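Local coordinates for protein bacteriohemerythrin (Methylococcus capsulatus, PDB 4XPX) that binds oxygen at a site of two iron atoms, and may store it or deliver it to oxygen-requiring enzymes, at residues Ala17-Leu31 / Gln46-Ser60. Residues are numbered along the deposited sequence; the frame is centred on the assembly and turned at random.
Sequences ADDQHKTIFDMVNKL and QLDALIDYVVMHFKS. With FE2 (Fe (II) ion), chain C.
His21 and His57 join the antiparallel segments 17-31 and 46-60, in two helices of the hemerythrin four-helix bundle, through one iron. Each binds the metal through NE2 at 2.1 Å, with the ring planes 72° apart. Glu61, Asp121 and a water also bind this iron, with a second water at a longer 2.5 Å from the metal.

Gln20 is a second-shell residue. Its OE1 accepts a nearly straight bond from His57 ND1 at 2.7 Å, in the plane of the imidazole. With NE2 bound to iron and ND1 bonded to Gln20, the His57 ring is held at both nitrogens. Gln20 NE2 in turn donates to Ser60 OG. An alanine in place of Gln20 would probably leave His57 ND1 without its acceptor and Ser60 OG without the amide donor, with the ring held mainly by iron.

Apolar packing is knobs-into-holes. Ile24 turns CD1 to the His57 ring and CG1 to the edge of Tyr53. Leu50 sits among Ile24, Met27, Val28 and Leu31. Thr23 CG2 lies over one face of Tyr53, 3.6 Å from the ring centroid. Met27 SD makes an oblique Met-aromatic contact with the same ring. The bend at chi3 (82°) brings Met27 CE to Ala49 CB, at 3.6 Å.

At the far end, Gln46 NE2 donates to Met27 O at 3.2 Å, a carbonyl that also accepts from Leu31 N.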
loop_
_atom_site.group_PDB
_atom_site.type_symbol
_atom_site.label_atom_id
_atom_site.label_comp_id
_atom_site.label_asym_id
_atom_site.label_seq_id
_atom_site.Cartn_x
_atom_site.Cartn_y
_atom_site.Cartn_z
ATOM N N ALA A 17 1.655 -0.369 12.313
ATOM C CA ALA A 17 2.096 -0.385 10.964
ATOM C C ALA A 17 2.209 -1.766 10.445
ATOM O O ALA A 17 1.784 -2.088 9.308
ATOM C CB ALA A 17 3.427 0.328 10.830
ATOM N N ASP A 18 2.766 -2.680 11.215
ATOM C CA ASP A 18 2.814 -4.067 10.811
ATOM C C ASP A 18 1.419 -4.623 10.551
ATOM O O ASP A 18 1.203 -5.357 9.571
ATOM C CB ASP A 18 3.494 -4.925 11.853
ATOM C CG ASP A 18 5.011 -4.638 11.986
ATOM O OD1 ASP A 18 5.660 -4.097 11.129
ATOM O OD2 ASP A 18 5.507 -5.102 13.083
ATOM N N ASP A 19 0.456 -4.292 11.418
ATOM C CA ASP A 19 -0.900 -4.783 11.230
ATOM C C ASP A 19 -1.535 -4.241 9.973
ATOM O O ASP A 19 -2.196 -4.998 9.201
ATOM C CB ASP A 19 -1.754 -4.391 12.430
ATOM C CG ASP A 19 -1.432 -5.201 13.660
ATOM O OD1 ASP A 19 -0.782 -6.257 13.571
ATOM O OD2 ASP A 19 -1.794 -4.671 14.760
ATOM N N GLN A 20 -1.345 -2.951 9.719
ATOM C CA GLN A 20 -1.901 -2.370 8.484
ATOM C C GLN A 20 -1.223 -2.952 7.265
ATOM O O GLN A 20 -1.886 -3.203 6.241
ATOM C CB GLN A 20 -1.786 -0.806 8.517
ATOM C CG GLN A 20 -2.683 -0.203 9.585
ATOM C CD GLN A 20 -2.575 1.301 9.646
ATOM O OE1 GLN A 20 -1.623 1.911 9.288
ATOM N NE2 GLN A 20 -3.695 1.928 10.014
ATOM N N HIS A 21 0.092 -3.189 7.340
ATOM C CA HIS A 21 0.771 -3.851 6.197
ATOM C C HIS A 21 0.192 -5.207 5.921
ATOM O O HIS A 21 -0.017 -5.614 4.768
ATOM C CB HIS A 21 2.264 -3.940 6.443
ATOM C CG HIS A 21 2.940 -2.606 6.450
ATOM N ND1 HIS A 21 4.137 -2.367 7.099
ATOM C CD2 HIS A 21 2.592 -1.410 5.858
ATOM C CE1 HIS A 21 4.482 -1.092 6.860
ATOM N NE2 HIS A 21 3.566 -0.464 6.134
ATOM N N LYS A 22 -0.062 -5.994 6.999
ATOM C CA LYS A 22 -0.632 -7.345 6.792
ATOM C C LYS A 22 -1.991 -7.239 6.138
ATOM O O LYS A 22 -2.312 -8.071 5.214
ATOM C CB LYS A 22 -0.697 -8.093 8.110
ATOM C CG LYS A 22 0.637 -8.472 8.674
ATOM C CD LYS A 22 0.494 -8.994 10.076
ATOM C CE LYS A 22 1.765 -9.028 10.733
ATOM N NZ LYS A 22 1.766 -9.712 12.047
ATOM N N THR A 23 -2.836 -6.253 6.525
ATOM C CA THR A 23 -4.104 -6.084 5.833
ATOM C C THR A 23 -3.908 -5.710 4.382
ATOM O O THR A 23 -4.602 -6.274 3.493
ATOM C CB THR A 23 -4.933 -4.991 6.540
ATOM O OG1 THR A 23 -5.302 -5.430 7.850
ATOM C CG2 THR A 23 -6.180 -4.620 5.754
ATOM N N ILE A 24 -2.992 -4.794 4.070
ATOM C CA ILE A 24 -2.714 -4.443 2.688
ATOM C C ILE A 24 -2.359 -5.694 1.892
ATOM O O ILE A 24 -2.851 -5.883 0.764
ATOM C CB ILE A 24 -1.657 -3.355 2.608
ATOM C CG1 ILE A 24 -2.178 -2.027 3.135
ATOM C CG2 ILE A 24 -1.161 -3.202 1.187
ATOM C CD1 ILE A 24 -1.136 -0.980 3.420
ATOM N N PHE A 25 -1.471 -6.486 2.422
ATOM C CA PHE A 25 -1.024 -7.688 1.676
ATOM C C PHE A 25 -2.233 -8.581 1.395
ATOM O O PHE A 25 -2.376 -9.133 0.286
ATOM C CB PHE A 25 0.028 -8.490 2.428
ATOM C CG PHE A 25 1.433 -7.934 2.440
ATOM C CD1 PHE A 25 1.737 -6.556 2.405
ATOM C CD2 PHE A 25 2.485 -8.808 2.469
ATOM C CE1 PHE A 25 3.058 -6.141 2.477
ATOM C CE2 PHE A 25 3.812 -8.380 2.493
ATOM C CZ PHE A 25 4.109 -7.042 2.538
ATOM N N ASP A 26 -3.100 -8.770 2.383
ATOM C CA ASP A 26 -4.295 -9.618 2.171
ATOM C C ASP A 26 -5.182 -9.021 1.107
ATOM O O ASP A 26 -5.771 -9.762 0.258
ATOM C CB ASP A 26 -5.029 -9.779 3.485
ATOM C CG ASP A 26 -4.421 -10.738 4.451
ATOM O OD1 ASP A 26 -3.519 -11.550 4.088
ATOM O OD2 ASP A 26 -4.838 -10.762 5.704
ATOM N N MET A 27 -5.364 -7.705 1.113
ATOM C CA MET A 27 -6.261 -7.073 0.145
ATOM C C MET A 27 -5.645 -7.089 -1.250
ATOM O O MET A 27 -6.407 -7.242 -2.260
ATOM C CB MET A 27 -6.586 -5.631 0.623
ATOM C CG MET A 27 -7.361 -5.623 1.916
ATOM S SD MET A 27 -7.848 -3.957 2.434
ATOM C CE MET A 27 -9.333 -3.716 1.409
ATOM N N VAL A 28 -4.326 -6.917 -1.385
ATOM C CA VAL A 28 -3.634 -7.104 -2.678
ATOM C C VAL A 28 -3.845 -8.528 -3.150
ATOM O O VAL A 28 -4.101 -8.761 -4.359
ATOM C CB VAL A 28 -2.165 -6.768 -2.571
ATOM C CG1 VAL A 28 -1.410 -7.173 -3.820
ATOM C CG2 VAL A 28 -1.939 -5.276 -2.303
ATOM N N ASN A 29 -3.695 -9.494 -2.270
ATOM C CA ASN A 29 -3.834 -10.888 -2.693
ATOM C C ASN A 29 -5.200 -11.163 -3.234
ATOM O O ASN A 29 -5.336 -11.902 -4.246
ATOM C CB ASN A 29 -3.532 -11.809 -1.495
ATOM C CG ASN A 29 -2.042 -11.882 -1.215
ATOM O OD1 ASN A 29 -1.231 -11.474 -2.032
ATOM N ND2 ASN A 29 -1.658 -12.402 -0.050
ATOM N N LYS A 30 -6.243 -10.622 -2.607
ATOM C CA LYS A 30 -7.591 -10.782 -3.117
ATOM C C LYS A 30 -7.714 -10.144 -4.465
ATOM O O LYS A 30 -8.314 -10.777 -5.409
ATOM C CB LYS A 30 -8.619 -10.236 -2.167
ATOM C CG LYS A 30 -8.834 -11.011 -0.933
ATOM C CD LYS A 30 -9.811 -10.336 -0.019
ATOM C CE LYS A 30 -10.115 -11.071 1.313
ATOM N NZ LYS A 30 -10.261 -12.521 1.088
ATOM N N LEU A 31 -7.232 -8.947 -4.636
ATOM C CA LEU A 31 -7.325 -8.288 -5.930
ATOM C C LEU A 31 -6.564 -9.058 -6.978
ATOM O O LEU A 31 -7.063 -9.191 -8.151
ATOM C CB LEU A 31 -6.756 -6.862 -5.837
ATOM C CG LEU A 31 -6.885 -6.026 -7.135
ATOM C CD1 LEU A 31 -8.280 -5.893 -7.659
ATOM C CD2 LEU A 31 -6.257 -4.647 -6.904
ATOM N N GLN A 46 -12.843 -4.454 -5.282
ATOM C CA GLN A 46 -11.671 -4.802 -4.525
ATOM C C GLN A 46 -10.577 -3.739 -4.737
ATOM O O GLN A 46 -9.859 -3.377 -3.751
ATOM C CB GLN A 46 -11.176 -6.194 -4.868
ATOM C CG GLN A 46 -10.037 -6.668 -3.951
ATOM C CD GLN A 46 -10.465 -6.812 -2.516
ATOM O OE1 GLN A 46 -11.661 -7.104 -2.238
ATOM N NE2 GLN A 46 -9.534 -6.691 -1.577
ATOM N N LEU A 47 -10.458 -3.201 -5.960
ATOM C CA LEU A 47 -9.519 -2.138 -6.220
ATOM C C LEU A 47 -9.824 -0.931 -5.305
ATOM O O LEU A 47 -8.918 -0.345 -4.664
ATOM C CB LEU A 47 -9.656 -1.700 -7.688
ATOM C CG LEU A 47 -8.820 -0.505 -8.115
ATOM C CD1 LEU A 47 -7.366 -0.833 -8.119
ATOM C CD2 LEU A 47 -9.325 0.056 -9.461
ATOM N N ASP A 48 -11.080 -0.539 -5.307
ATOM C CA ASP A 48 -11.449 0.646 -4.515
ATOM C C ASP A 48 -11.225 0.408 -3.021
ATOM O O ASP A 48 -10.744 1.297 -2.326
ATOM C CB ASP A 48 -12.870 1.042 -4.789
ATOM C CG ASP A 48 -13.107 1.611 -6.189
ATOM O OD1 ASP A 48 -12.185 1.955 -6.906
ATOM O OD2 ASP A 48 -14.343 1.694 -6.583
ATOM N N ALA A 49 -11.561 -0.755 -2.531
ATOM C CA ALA A 49 -11.348 -1.073 -1.110
ATOM C C ALA A 49 -9.875 -1.011 -0.751
ATOM O O ALA A 49 -9.487 -0.482 0.291
ATOM C CB ALA A 49 -11.955 -2.447 -0.773
ATOM N N LEU A 50 -9.036 -1.609 -1.596
ATOM C CA LEU A 50 -7.591 -1.620 -1.365
ATOM C C LEU A 50 -7.057 -0.183 -1.327
ATOM O O LEU A 50 -6.286 0.182 -0.409
ATOM C CB LEU A 50 -6.898 -2.388 -2.483
ATOM C CG LEU A 50 -5.358 -2.246 -2.487
ATOM C CD1 LEU A 50 -4.708 -2.837 -1.286
ATOM C CD2 LEU A 50 -4.828 -2.911 -3.786
ATOM N N ILE A 51 -7.396 0.625 -2.320
ATOM C CA ILE A 51 -6.818 1.962 -2.393
ATOM C C ILE A 51 -7.284 2.778 -1.213
ATOM O O ILE A 51 -6.508 3.549 -0.613
ATOM C CB ILE A 51 -7.161 2.610 -3.740
ATOM C CG1 ILE A 51 -6.351 1.918 -4.853
ATOM C CG2 ILE A 51 -6.873 4.099 -3.704
ATOM C CD1 ILE A 51 -6.723 2.241 -6.228
ATOM N N ASP A 52 -8.571 2.693 -0.809
ATOM C CA ASP A 52 -9.017 3.416 0.360
ATOM C C ASP A 52 -8.199 3.063 1.583
ATOM O O ASP A 52 -7.798 3.941 2.383
ATOM C CB ASP A 52 -10.516 3.134 0.605
ATOM C CG ASP A 52 -11.113 4.061 1.591
ATOM O OD1 ASP A 52 -11.300 5.242 1.220
ATOM O OD2 ASP A 52 -11.318 3.705 2.795
ATOM N N TYR A 53 -7.931 1.769 1.751
ATOM C CA TYR A 53 -7.186 1.315 2.914
ATOM C C TYR A 53 -5.760 1.794 2.866
ATOM O O TYR A 53 -5.196 2.232 3.921
ATOM C CB TYR A 53 -7.275 -0.226 3.034
ATOM C CG TYR A 53 -6.744 -0.653 4.348
ATOM C CD1 TYR A 53 -7.537 -0.642 5.448
ATOM C CD2 TYR A 53 -5.428 -1.053 4.509
ATOM C CE1 TYR A 53 -7.053 -0.988 6.718
ATOM C CE2 TYR A 53 -4.921 -1.390 5.748
ATOM C CZ TYR A 53 -5.701 -1.379 6.821
ATOM O OH TYR A 53 -5.182 -1.729 8.036
ATOM N N VAL A 54 -5.098 1.701 1.709
ATOM C CA VAL A 54 -3.735 2.178 1.559
ATOM C C VAL A 54 -3.649 3.669 1.930
ATOM O O VAL A 54 -2.722 4.101 2.670
ATOM C CB VAL A 54 -3.210 1.912 0.176
ATOM C CG1 VAL A 54 -1.862 2.620 -0.068
ATOM C CG2 VAL A 54 -3.019 0.396 -0.019
ATOM N N VAL A 55 -4.562 4.481 1.442
ATOM C CA VAL A 55 -4.536 5.914 1.776
ATOM C C VAL A 55 -4.680 6.105 3.263
ATOM O O VAL A 55 -3.970 6.984 3.837
ATOM C CB VAL A 55 -5.580 6.635 0.946
ATOM C CG1 VAL A 55 -5.872 8.056 1.499
ATOM C CG2 VAL A 55 -5.281 6.663 -0.490
ATOM N N MET A 56 -5.531 5.357 3.907
ATOM C CA MET A 56 -5.685 5.464 5.335
ATOM C C MET A 56 -4.424 5.051 6.066
ATOM O O MET A 56 -3.991 5.728 7.052
ATOM C CB MET A 56 -6.876 4.612 5.769
ATOM C CG MET A 56 -7.202 4.711 7.224
ATOM S SD MET A 56 -6.131 3.669 8.224
ATOM C CE MET A 56 -6.451 2.035 7.620
ATOM N N HIS A 57 -3.753 3.993 5.608
ATOM C CA HIS A 57 -2.500 3.560 6.175
ATOM C C HIS A 57 -1.457 4.691 6.069
ATOM O O HIS A 57 -0.699 4.974 7.044
ATOM C CB HIS A 57 -2.028 2.315 5.444
ATOM C CG HIS A 57 -0.590 1.968 5.757
ATOM N ND1 HIS A 57 -0.130 1.719 7.028
ATOM C CD2 HIS A 57 0.505 1.906 4.956
ATOM C CE1 HIS A 57 1.196 1.508 6.966
ATOM N NE2 HIS A 57 1.610 1.624 5.721
ATOM N N PHE A 58 -1.344 5.288 4.906
ATOM C CA PHE A 58 -0.382 6.378 4.728
ATOM C C PHE A 58 -0.676 7.486 5.694
ATOM O O PHE A 58 0.273 8.075 6.291
ATOM C CB PHE A 58 -0.409 6.888 3.291
ATOM C CG PHE A 58 0.153 5.895 2.260
ATOM C CD1 PHE A 58 -0.042 6.209 0.917
ATOM C CD2 PHE A 58 0.873 4.782 2.602
ATOM C CE1 PHE A 58 0.484 5.395 -0.075
ATOM C CE2 PHE A 58 1.367 4.003 1.571
ATOM C CZ PHE A 58 1.216 4.299 0.269
ATOM N N LYS A 59 -1.917 7.862 5.868
ATOM C CA LYS A 59 -2.298 8.919 6.819
ATOM C C LYS A 59 -1.898 8.514 8.205
ATOM O O LYS A 59 -1.482 9.387 9.016
ATOM C CB LYS A 59 -3.769 9.221 6.689
ATOM C CG LYS A 59 -4.169 9.952 5.477
ATOM C CD LYS A 59 -5.706 10.118 5.507
ATOM C CE LYS A 59 -6.212 10.804 4.270
ATOM N NZ LYS A 59 -7.700 10.712 4.533
ATOM N N SER A 60 -2.071 7.261 8.558
ATOM C CA SER A 60 -1.711 6.814 9.885
ATOM C C SER A 60 -0.232 6.943 10.142
ATOM O O SER A 60 0.205 7.476 11.212
ATOM C CB SER A 60 -2.112 5.361 10.069
ATOM O OG SER A 60 -3.506 5.094 9.912
HETATM FE FE FE2 C . 3.696 1.423 5.235
HETATM O O HOH W 1 3.734 2.809 3.817
HETATM O O HOH W 2 3.228 0.370 2.999
#